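Local coordinates for carboxyl esterase NP (PDB 4CCW), which catalyses the hydrolysis of carboxylic esters to an alcohol and a carboxylate, and is known as naproxen esterase, at residues 15-18 and 19-23; 109-112 and 113-117; 134-137 and 138-142; 163-166 and 167-171; 174-177 and 178-181. All blocks are in the same frame, centred on the assembly; numbering follows the deposited sequence.

Contact 1: 15-18 and 19-23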
# COMPACT_ATOMS: atom_id res chain seq x y z
N ILE A 15 -4.95 -22.00 -0.68
CA ILE A 15 -3.86 -22.62 -1.43
C ILE A 15 -3.77 -22.03 -2.83
O ILE A 15 -2.68 -21.70 -3.30
CB ILE A 15 -4.02 -24.16 -1.51
CG1 ILE A 15 -3.80 -24.79 -0.13
CG2 ILE A 15 -3.10 -24.78 -2.56
CD1 ILE A 15 -2.37 -24.70 0.38
N ARG A 16 -4.92 -21.86 -3.48
CA ARG A 16 -4.97 -21.29 -4.81
C ARG A 16 -4.43 -19.86 -4.80
O ARG A 16 -3.66 -19.49 -5.69
CB ARG A 16 -6.39 -21.32 -5.37
CG ARG A 16 -6.56 -20.54 -6.65
CD ARG A 16 -7.95 -20.72 -7.23
NE ARG A 16 -8.97 -20.17 -6.35
CZ ARG A 16 -10.26 -20.48 -6.41
NH1 ARG A 16 -10.69 -21.34 -7.32
NH2 ARG A 16 -11.11 -19.94 -5.55
N TYR A 17 -4.82 -19.08 -3.79
CA TYR A 17 -4.34 -17.70 -3.67
C TYR A 17 -2.82 -17.68 -3.52
O TYR A 17 -2.13 -16.96 -4.26
CB TYR A 17 -4.99 -16.93 -2.53
CG TYR A 17 -4.37 -15.56 -2.41
CD1 TYR A 17 -4.61 -14.58 -3.38
CD2 TYR A 17 -3.47 -15.27 -1.38
CE1 TYR A 17 -4.01 -13.32 -3.29
CE2 TYR A 17 -2.88 -14.01 -1.28
CZ TYR A 17 -3.14 -13.06 -2.25
OH TYR A 17 -2.54 -11.82 -2.15
N TYR A 18 -2.30 -18.49 -2.60
CA TYR A 18 -0.85 -18.62 -2.42
C TYR A 18 -0.11 -18.97 -3.70
O TYR A 18 0.96 -18.43 -3.98
CB TYR A 18 -0.52 -19.62 -1.31
CG TYR A 18 -0.46 -19.01 0.07
CD1 TYR A 18 -1.56 -18.32 0.60
CD2 TYR A 18 0.68 -19.14 0.85
CE1 TYR A 18 -1.51 -17.77 1.87
CE2 TYR A 18 0.74 -18.59 2.12
CZ TYR A 18 -0.36 -17.91 2.62
OH TYR A 18 -0.31 -17.36 3.88
N GLN A 19 -0.65 -19.91 -4.48
CA GLN A 19 -0.05 -20.27 -5.76
C GLN A 19 -0.01 -19.08 -6.74
O GLN A 19 1.02 -18.83 -7.37
CB GLN A 19 -0.80 -21.46 -6.40
CG GLN A 19 -0.20 -21.95 -7.71
CD GLN A 19 1.26 -22.35 -7.59
OE1 GLN A 19 1.72 -22.80 -6.54
NE2 GLN A 19 2.01 -22.19 -8.68
N THR A 20 -1.12 -18.35 -6.84
CA THR A 20 -1.18 -17.17 -7.72
C THR A 20 -0.22 -16.06 -7.27
O THR A 20 0.33 -15.34 -8.10
CB THR A 20 -2.62 -16.58 -7.87
OG1 THR A 20 -3.11 -16.12 -6.60
CG2 THR A 20 -3.58 -17.61 -8.49
N TYR A 21 -0.05 -15.92 -5.96
CA TYR A 21 0.88 -14.94 -5.39
C TYR A 21 2.30 -15.29 -5.84
O TYR A 21 3.06 -14.41 -6.28
CB TYR A 21 0.77 -14.99 -3.86
CG TYR A 21 1.56 -13.94 -3.10
CD1 TYR A 21 2.96 -13.94 -3.11
CD2 TYR A 21 0.90 -12.98 -2.34
CE1 TYR A 21 3.67 -12.99 -2.39
CE2 TYR A 21 1.60 -12.04 -1.62
CZ TYR A 21 2.98 -12.04 -1.65
OH TYR A 21 3.65 -11.09 -0.94
N ASN A 22 2.65 -16.56 -5.76
CA ASN A 22 3.97 -17.04 -6.17
C ASN A 22 4.20 -16.83 -7.66
O ASN A 22 5.31 -16.49 -8.08
CB ASN A 22 4.16 -18.51 -5.77
CG ASN A 22 4.29 -18.69 -4.27
OD1 ASN A 22 4.50 -17.72 -3.53
ND2 ASN A 22 4.16 -19.92 -3.81
N GLU A 23 3.15 -17.03 -8.46
CA GLU A 23 3.25 -16.82 -9.89
C GLU A 23 3.42 -15.35 -10.27
O GLU A 23 4.14 -15.03 -11.21
CB GLU A 23 2.07 -17.47 -10.62
CG GLU A 23 2.13 -18.99 -10.49
CD GLU A 23 1.07 -19.71 -11.29
OE1 GLU A 23 0.38 -19.07 -12.10
OE2 GLU A 23 0.94 -20.94 -11.11

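Contact 2: 109-112 and 113-117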
# COMPACT_ATOMS: atom_id res chain seq x y z
N ASN A 109 2.11 0.04 15.85
CA ASN A 109 2.94 -0.89 16.63
C ASN A 109 3.34 -2.13 15.83
O ASN A 109 4.42 -2.68 16.05
CB ASN A 109 2.23 -1.31 17.93
CG ASN A 109 2.24 -0.23 19.00
OD1 ASN A 109 3.08 0.68 18.99
ND2 ASN A 109 1.30 -0.32 19.94
N TRP A 110 2.47 -2.57 14.92
CA TRP A 110 2.79 -3.69 14.02
C TRP A 110 3.98 -3.30 13.16
O TRP A 110 4.98 -4.01 13.08
CB TRP A 110 1.57 -4.08 13.17
CG TRP A 110 1.95 -4.84 11.91
CD1 TRP A 110 2.40 -6.16 11.82
CD2 TRP A 110 1.98 -4.33 10.54
NE1 TRP A 110 2.68 -6.50 10.52
CE2 TRP A 110 2.45 -5.44 9.70
CE3 TRP A 110 1.65 -3.12 9.93
CZ2 TRP A 110 2.59 -5.31 8.32
CZ3 TRP A 110 1.80 -3.00 8.54
CH2 TRP A 110 2.26 -4.08 7.76
N LEU A 111 3.88 -2.13 12.54
CA LEU A 111 4.94 -1.64 11.66
C LEU A 111 6.23 -1.34 12.44
O LEU A 111 7.33 -1.55 11.92
CB LEU A 111 4.44 -0.44 10.86
CG LEU A 111 5.23 0.01 9.62
CD1 LEU A 111 5.57 -1.15 8.69
CD2 LEU A 111 4.44 1.08 8.89
N LEU A 112 6.08 -0.83 13.67
CA LEU A 112 7.22 -0.66 14.57
C LEU A 112 8.02 -1.96 14.66
O LEU A 112 9.23 -1.96 14.41
CB LEU A 112 6.75 -0.22 15.97
CG LEU A 112 7.80 -0.14 17.10
CD1 LEU A 112 8.89 0.86 16.79
CD2 LEU A 112 7.15 0.19 18.44
N ASP A 113 7.34 -3.06 15.00
CA ASP A 113 7.95 -4.39 15.06
C ASP A 113 8.68 -4.78 13.77
O ASP A 113 9.79 -5.31 13.82
CB ASP A 113 6.89 -5.46 15.36
CG ASP A 113 6.31 -5.34 16.76
OD1 ASP A 113 6.82 -4.57 17.59
OD2 ASP A 113 5.33 -6.06 17.02
N VAL A 114 8.04 -4.57 12.64
CA VAL A 114 8.66 -4.83 11.34
C VAL A 114 9.98 -4.06 11.20
O VAL A 114 11.02 -4.65 10.87
CB VAL A 114 7.71 -4.46 10.18
CG1 VAL A 114 8.42 -4.56 8.84
CG2 VAL A 114 6.46 -5.34 10.20
N PHE A 115 9.94 -2.75 11.46
CA PHE A 115 11.13 -1.90 11.42
C PHE A 115 12.22 -2.45 12.35
O PHE A 115 13.35 -2.67 11.92
CB PHE A 115 10.78 -0.47 11.83
CG PHE A 115 10.35 0.43 10.70
CD1 PHE A 115 9.26 0.10 9.89
CD2 PHE A 115 10.99 1.65 10.49
CE1 PHE A 115 8.86 0.95 8.86
CE2 PHE A 115 10.59 2.50 9.46
CZ PHE A 115 9.51 2.16 8.65
N ASP A 116 11.86 -2.68 13.62
CA ASP A 116 12.82 -3.17 14.62
C ASP A 116 13.45 -4.51 14.19
O ASP A 116 14.67 -4.70 14.31
CB ASP A 116 12.16 -3.30 16.00
CG ASP A 116 11.78 -1.96 16.61
OD1 ASP A 116 12.27 -0.90 16.16
OD2 ASP A 116 10.99 -1.97 17.58
N ASN A 117 12.61 -5.41 13.69
CA ASN A 117 13.04 -6.74 13.27
C ASN A 117 13.88 -6.79 11.99
O ASN A 117 14.61 -7.76 11.76
CB ASN A 117 11.84 -7.68 13.17
CG ASN A 117 11.15 -7.87 14.51
OD1 ASN A 117 11.59 -7.33 15.53
ND2 ASN A 117 10.08 -8.64 14.53

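Contact 3: 134-137 and 138-142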
# COMPACT_ATOMS: atom_id res chain seq x y z
N HIS A 134 -1.58 3.78 6.11
CA HIS A 134 -0.63 3.23 7.08
C HIS A 134 0.59 4.10 7.18
O HIS A 134 1.08 4.38 8.28
CB HIS A 134 -0.24 1.80 6.70
CG HIS A 134 -1.23 0.75 7.13
ND1 HIS A 134 -1.04 -0.03 8.21
CD2 HIS A 134 -2.46 0.37 6.58
CE1 HIS A 134 -2.09 -0.87 8.36
NE2 HIS A 134 -2.96 -0.62 7.35
N THR A 135 1.10 4.55 6.04
CA THR A 135 2.30 5.39 6.03
C THR A 135 2.07 6.70 6.78
O THR A 135 2.88 7.08 7.63
CB THR A 135 2.83 5.64 4.59
OG1 THR A 135 3.27 4.39 4.04
CG2 THR A 135 4.03 6.61 4.62
N MET A 136 0.96 7.37 6.49
CA MET A 136 0.66 8.64 7.15
C MET A 136 0.48 8.41 8.66
O MET A 136 1.01 9.16 9.47
CB MET A 136 -0.59 9.30 6.55
CG MET A 136 -0.89 10.68 7.12
SD MET A 136 0.38 11.85 6.61
CE MET A 136 -0.32 12.52 5.14
N ASN A 137 -0.24 7.35 9.01
CA ASN A 137 -0.48 7.06 10.42
C ASN A 137 0.86 6.85 11.16
O ASN A 137 1.06 7.34 12.29
CB ASN A 137 -1.40 5.83 10.55
CG ASN A 137 -1.74 5.50 12.00
OD1 ASN A 137 -2.38 6.29 12.71
ND2 ASN A 137 -1.33 4.33 12.44
N PHE A 138 1.79 6.17 10.49
CA PHE A 138 3.09 5.83 11.10
C PHE A 138 4.00 7.04 11.26
O PHE A 138 4.60 7.25 12.31
CB PHE A 138 3.78 4.72 10.31
CG PHE A 138 5.03 4.17 10.97
CD1 PHE A 138 4.94 3.30 12.06
CD2 PHE A 138 6.29 4.48 10.47
CE1 PHE A 138 6.08 2.77 12.65
CE2 PHE A 138 7.43 3.96 11.05
CZ PHE A 138 7.33 3.11 12.14
N LEU A 139 4.10 7.84 10.20
CA LEU A 139 4.99 9.01 10.26
C LEU A 139 4.49 10.04 11.27
O LEU A 139 5.30 10.76 11.85
CB LEU A 139 5.22 9.61 8.86
CG LEU A 139 4.06 10.34 8.16
CD1 LEU A 139 4.05 11.82 8.54
CD2 LEU A 139 4.15 10.17 6.64
N LEU A 140 3.17 10.12 11.49
CA LEU A 140 2.63 11.05 12.48
C LEU A 140 2.93 10.58 13.90
O LEU A 140 3.16 11.40 14.79
CB LEU A 140 1.12 11.25 12.30
CG LEU A 140 0.65 12.05 11.09
CD1 LEU A 140 -0.86 12.12 11.05
CD2 LEU A 140 1.23 13.46 11.07
N ARG A 141 2.93 9.27 14.10
CA ARG A 141 3.17 8.71 15.44
C ARG A 141 4.66 8.58 15.77
O ARG A 141 5.05 8.72 16.94
CB ARG A 141 2.46 7.37 15.61
CG ARG A 141 0.94 7.49 15.72
CD ARG A 141 0.27 6.17 15.39
NE ARG A 141 -1.18 6.25 15.50
CZ ARG A 141 -1.86 6.12 16.64
NH1 ARG A 141 -1.21 5.91 17.79
NH2 ARG A 141 -3.17 6.23 16.64
N MET A 142 5.48 8.34 14.75
CA MET A 142 6.89 7.99 14.93
C MET A 142 7.82 8.65 13.91
O MET A 142 8.52 7.95 13.16
CB MET A 142 7.05 6.48 14.88
CG MET A 142 6.09 5.77 15.81
SD MET A 142 6.70 4.18 16.29
CE MET A 142 5.24 3.51 17.09
O HOH W 1 -4.05 7.97 14.42

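Contact 4: 163-166 and 167-171. With VKC ((2-hydroxyethoxy)acetic acid), chain B.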
# COMPACT_ATOMS: atom_id res chain seq x y z
N HIS A 163 -18.82 7.50 -1.97
CA HIS A 163 -19.61 6.31 -1.63
C HIS A 163 -19.47 5.16 -2.61
O HIS A 163 -19.65 3.99 -2.25
CB HIS A 163 -21.08 6.67 -1.41
CG HIS A 163 -21.84 6.99 -2.68
ND1 HIS A 163 -22.70 6.11 -3.26
CD2 HIS A 163 -21.84 8.12 -3.49
CE1 HIS A 163 -23.24 6.66 -4.36
NE2 HIS A 163 -22.70 7.89 -4.51
N ASP A 164 -19.14 5.49 -3.85
CA ASP A 164 -18.96 4.45 -4.88
C ASP A 164 -17.84 3.49 -4.53
O ASP A 164 -17.90 2.31 -4.90
CB ASP A 164 -18.71 5.05 -6.27
CG ASP A 164 -20.01 5.37 -7.00
OD1 ASP A 164 -21.09 5.02 -6.49
OD2 ASP A 164 -19.93 5.97 -8.10
N PHE A 165 -16.82 3.96 -3.80
CA PHE A 165 -15.76 3.06 -3.39
C PHE A 165 -16.33 1.91 -2.56
O PHE A 165 -16.03 0.75 -2.82
CB PHE A 165 -14.63 3.75 -2.62
CG PHE A 165 -13.60 2.79 -2.09
CD1 PHE A 165 -12.62 2.26 -2.94
CD2 PHE A 165 -13.64 2.37 -0.75
CE1 PHE A 165 -11.68 1.37 -2.45
CE2 PHE A 165 -12.70 1.46 -0.26
CZ PHE A 165 -11.72 0.96 -1.11
N TYR A 166 -17.15 2.24 -1.56
CA TYR A 166 -17.80 1.20 -0.75
C TYR A 166 -18.57 0.18 -1.58
O TYR A 166 -18.51 -1.03 -1.32
CB TYR A 166 -18.73 1.84 0.30
CG TYR A 166 -17.98 2.56 1.39
CD1 TYR A 166 -17.34 1.84 2.39
CD2 TYR A 166 -17.92 3.95 1.45
CE1 TYR A 166 -16.65 2.46 3.41
CE2 TYR A 166 -17.23 4.60 2.49
CZ TYR A 166 -16.59 3.84 3.45
OH TYR A 166 -15.89 4.41 4.49
N LYS A 167 -19.30 0.68 -2.57
CA LYS A 167 -20.12 -0.16 -3.43
C LYS A 167 -19.31 -1.09 -4.34
O LYS A 167 -19.60 -2.29 -4.43
CB LYS A 167 -21.09 0.70 -4.24
CG LYS A 167 -22.13 1.37 -3.35
CD LYS A 167 -23.08 2.25 -4.15
CE LYS A 167 -24.17 2.81 -3.26
NZ LYS A 167 -23.69 3.70 -2.15
N TYR A 168 -18.30 -0.55 -5.02
CA TYR A 168 -17.47 -1.39 -5.89
C TYR A 168 -16.65 -2.39 -5.09
O TYR A 168 -16.48 -3.53 -5.53
CB TYR A 168 -16.56 -0.56 -6.80
CG TYR A 168 -17.30 0.04 -7.96
CD1 TYR A 168 -17.67 -0.75 -9.05
CD2 TYR A 168 -17.65 1.39 -7.97
CE1 TYR A 168 -18.36 -0.20 -10.12
CE2 TYR A 168 -18.33 1.95 -9.03
CZ TYR A 168 -18.69 1.15 -10.10
OH TYR A 168 -19.37 1.70 -11.16
N ALA A 169 -16.14 -1.97 -3.92
CA ALA A 169 -15.38 -2.87 -3.08
C ALA A 169 -16.27 -4.02 -2.62
O ALA A 169 -15.88 -5.19 -2.72
CB ALA A 169 -14.78 -2.13 -1.89
N LEU A 170 -17.47 -3.70 -2.15
CA LEU A 170 -18.42 -4.73 -1.73
C LEU A 170 -18.76 -5.67 -2.89
O LEU A 170 -18.86 -6.88 -2.70
CB LEU A 170 -19.70 -4.11 -1.16
CG LEU A 170 -20.74 -5.10 -0.59
CD1 LEU A 170 -21.58 -4.49 0.52
CD2 LEU A 170 -21.65 -5.61 -1.68
N GLY A 171 -18.96 -5.09 -4.07
CA GLY A 171 -19.40 -5.86 -5.23
C GLY A 171 -18.39 -6.86 -5.77
O GLY A 171 -18.75 -7.72 -6.57
C VKC B . -8.16 -1.27 -3.77
O VKC B . -8.38 -0.09 -3.41
CA VKC B . -9.13 -2.35 -3.35
CD VKC B . -11.35 -2.81 -0.56
CG VKC B . -11.12 -2.46 -2.03
OAD VKC B . -9.81 -1.92 -2.17
OE1 VKC B . -12.17 -3.99 -0.45
OXT VKC B . -7.17 -1.58 -4.46

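Contact 5: 174-177 and 178-181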
# COMPACT_ATOMS: atom_id res chain seq x y z
N ALA A 174 -19.51 -10.59 -5.83
CA ALA A 174 -20.72 -10.98 -6.57
C ALA A 174 -20.52 -10.91 -8.08
O ALA A 174 -19.75 -10.09 -8.56
CB ALA A 174 -21.91 -10.14 -6.14
N SER A 175 -21.23 -11.78 -8.81
CA SER A 175 -21.20 -11.89 -10.29
C SER A 175 -19.88 -11.45 -10.96
O SER A 175 -18.85 -12.10 -10.79
CB SER A 175 -22.43 -11.21 -10.93
OG SER A 175 -22.55 -9.86 -10.52
N ASN A 176 -19.91 -10.35 -11.71
CA ASN A 176 -18.72 -9.85 -12.41
C ASN A 176 -18.03 -8.68 -11.68
O ASN A 176 -17.46 -7.78 -12.31
CB ASN A 176 -19.06 -9.49 -13.87
CG ASN A 176 -20.07 -8.36 -13.98
OD1 ASN A 176 -20.83 -8.08 -13.05
ND2 ASN A 176 -20.08 -7.69 -15.13
N GLY A 177 -18.07 -8.73 -10.35
CA GLY A 177 -17.54 -7.66 -9.51
C GLY A 177 -16.09 -7.26 -9.73
O GLY A 177 -15.74 -6.08 -9.61
N VAL A 178 -15.23 -8.23 -10.04
CA VAL A 178 -13.82 -7.94 -10.27
C VAL A 178 -13.63 -7.06 -11.51
O VAL A 178 -12.91 -6.06 -11.47
CB VAL A 178 -12.95 -9.21 -10.35
CG1 VAL A 178 -11.61 -8.92 -11.00
CG2 VAL A 178 -12.75 -9.78 -8.96
N GLU A 179 -14.30 -7.44 -12.59
CA GLU A 179 -14.27 -6.69 -13.84
C GLU A 179 -14.87 -5.29 -13.70
O GLU A 179 -14.33 -4.32 -14.25
CB GLU A 179 -15.01 -7.47 -14.93
CG GLU A 179 -14.89 -6.85 -16.31
CD GLU A 179 -15.64 -7.64 -17.36
OE1 GLU A 179 -15.09 -8.64 -17.85
OE2 GLU A 179 -16.77 -7.24 -17.69
N LYS A 180 -15.99 -5.19 -12.98
CA LYS A 180 -16.64 -3.91 -12.70
C LYS A 180 -15.71 -2.98 -11.93
O LYS A 180 -15.56 -1.82 -12.28
CB LYS A 180 -17.91 -4.11 -11.87
CG LYS A 180 -19.01 -4.93 -12.53
CD LYS A 180 -19.98 -4.07 -13.31
CE LYS A 180 -21.26 -4.86 -13.59
NZ LYS A 180 -22.12 -4.19 -14.60
N PHE A 181 -15.11 -3.51 -10.87
CA PHE A 181 -14.18 -2.74 -10.04
C PHE A 181 -13.03 -2.18 -10.87
O PHE A 181 -12.75 -0.98 -10.83
CB PHE A 181 -13.67 -3.63 -8.90
CG PHE A 181 -12.71 -2.95 -7.96
CD1 PHE A 181 -13.18 -2.30 -6.82
CD2 PHE A 181 -11.34 -3.03 -8.17
CE1 PHE A 181 -12.30 -1.69 -5.94
CE2 PHE A 181 -10.45 -2.43 -7.29
CZ PHE A 181 -10.93 -1.76 -6.17

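Contact 1: 15-18 and 19-23
Tyr17 and Tyr21 both carry CG trans to the backbone N (chi1 176° and -174°), and one turn apart on the same helix this swings their rings to the same flank. The phenol end of Tyr17 arrives at the rim of the Tyr21 ring, in its plane, with OH 3.6 Å from Tyr21 CD2. The two side chains cross at a slant, and CZ of Tyr17 stands 4.0 Å from the same CD2. Thr20 behaves differently: chi1 of 63° places OG1 between its own N and carbonyl carbon, from where it reaches back to donate to Tyr17 O at 2.7 Å. That oxygen also takes Tyr21 N at 2.9 Å, so two donors grip one carbonyl. This is helix 12-24, an N-terminal helix whose tyrosine flank faces the body of the protein and meets helix 194-205 and the loop at Ser66. Both phenol oxygens have partners on this side, Tyr17 OH bonding to Gln199 and Tyr21 OH to Asp87, which helps hold the rings in place. On an exposed flank Gln19 NE2 donates to Glu23 OE2 at 2.9 Å, nearly straight; it meets the carboxylate on its anti side, while that oxygen lies in the plane of the glutamine amide.

Contact 2: 109-112 and 113-117
Helix 104-118 of the alpha/beta hydrolase fold packs against the central sheet, and one turn of it brings Trp110 together with Val114, and Leu111 with Phe115. The two side chains of the first pair run side by side in the same direction: CG2 of Val114 sits over one face of the indole, a CH-pi contact 4.2 Å from the centroid of the five-membered ring and 23° off its normal. The indole NE1 bonds to Thr44, which helps hold the ring flat beneath the methyl. Leu111, with chi1 at -164°, sets its branch point obliquely against one side of the Phe115 ring, CG to CE1 3.8 Å, and both residues rest on Met125 of strand 123-128. Toward the outside, CD1 of Leu112 lies 3.6 Å from OD2 of Asp116, whose other oxygen forms a salt bridge with Arg145. Asp113 N donates to Asn109 O at 3.1 Å, and the Asp113 carboxylate pairs with Arg40. A leucine in place of Asp113 would probably leave Arg40 without this carboxylate mate and put an apolar branch beside the carbonyl oxygen of Asn109. The chemistry thus divides round the helix: apolar groups meet the sheet, and carboxylates bind arginines from neighbouring loops.

Contact 3: 134-137 and 138-142
Asn137 and Arg141, one helical turn apart, share a hydrogen bond from NE to OD1 of 3.0 Å. The amide oxygen lies in the guanidinium plane, but the two flat groups are turned 59° against each other and NE stands above the plane of the amide carbonyl, so the bond avoids the lone pairs. A water closes a small ring: it donates to Asn137 OD1 at 2.9 Å and accepts from Arg141 NH2 at 3.0 Å. OD1 therefore has two donors, while the other end of the amide is taken up as ND2 bonds to Arg104 O. Arg141 NH1 makes a weak bond to Thr105. Having CG trans to the backbone N (chi1 -178°) directs the Asn137 amide along the helix toward the arginine. The Asn137 carbonyl receives Arg141 N at 3.2 Å, and Thr135 O takes Leu139 N at 2.9 Å. The hydroxyl of Thr135 is bonded to Gly131 O. On the apolar flank, SD of Met136 meets Leu139 CD2 at 4.1 Å, near strand 146-152. Helix 130-141 links strands 123-128 and 146-152 in a beta-alpha-beta crossover, and it follows the GxSxG sequence around Ser129, consistent with the nucleophile elbow of alpha/beta hydrolases.

Contact 4: 163-166 and 167-171
His163 and Lys167 meet on the exposed side of helix 163-171, where the ammonium NZ donates to ND1 at 2.8 Å. It arrives in the plane of the imidazole, 8° out of it, and the bond implies that ND1 carries no proton. The lysine is extended until a last bend at chi4 (62°) turns NZ onto the ring edge. Asp164 OD1 lies over one face of that imidazole, and its distance to Lys167 NZ, 5.2 Å, is too long for a salt bridge but may ease the ammonium charge. This helix belongs to the part of the alpha/beta hydrolase fold that covers the ligand pocket, probably the substrate site, and its inner flank is more enclosed. There one face of the Phe165 ring meets Ala169 CB loosely, CZ at 4.4 Å, and both line the pocket of the bound (2-hydroxyethoxy)acetic acid. The ligand is closer: Phe165 CZ comes within 3.6 Å of its CG and Ala169 CB within 3.5 Å of its OE1. Phe161 stacks on Phe165, and Trp184 of helix 177-185 on Tyr168. Tight too is the Tyr168 ring edge against the Asp164 carbonyl, CD2 to O 3.2 Å, an oxygen that also accepts Tyr168 N.

Contact 5: 174-177 and 178-181
Lys180 passes its aliphatic chain obliquely across the end of the Asn176 amide, CE 3.3 Å from OD1 and 3.4 Å from ND2. Methylene meets amide with no hydrogen bond between them; the ammonium NZ runs on past, 4.1 Å from ND2. A chi2 of -91° puts the bend in the lysine that lays it there, and CG also touches the backbone oxygen of Asn176 at 3.3 Å. For its part, Asn176 holds CG between its own N and carbonyl carbon (chi1 63°), which raises the amide beside the lysine. Asn176 is the N-cap residue of helix 177-185, yet its side chain makes no capping bond. The first turn is closed by the main chain: Lys180 N donates to Asn176 O at 3.1 Å, and Phe181 N to Gly177 O at 2.9 Å. Gly177 N bonds in turn to Ala174 O at 2.8 Å. An alanine here in place of Asn176, lacking the amide, would probably leave the Lys180 methylenes without this partner and the lysine chain freer to swing. Val178 packs on Phe200 and Val204 of helix 194-205, while Phe181 reaches the bound (2-hydroxyethoxy)acetic acid. The arrangement is a helix N-terminus without a side-chain cap, starting a helix that helps wall the ligand pocket of this alpha/beta hydrolase.

How the contacts relate
From the N terminus the five contacts come strictly in series; none nests or crosses, and each closes only a local turn. Contact 1 lies on helix 12-24, apart from the rest, its centre about 26 Å from that of contact 2. Contacts 2 and 3, on helices 104-118 and 130-141, touch through Phe115 and Leu111 against Phe138, so two helices joined through strand 123-128 pack together beside the sheet. The chain then runs on through strand 146-152 to contacts 4 and 5. Helices 163-171 and 177-185 follow one another and meet where Tyr168 O approaches Phe181 CD1, bringing Phe165, Ala169 and Phe181 to one ligand pocket, beside His273, the probable proton acceptor.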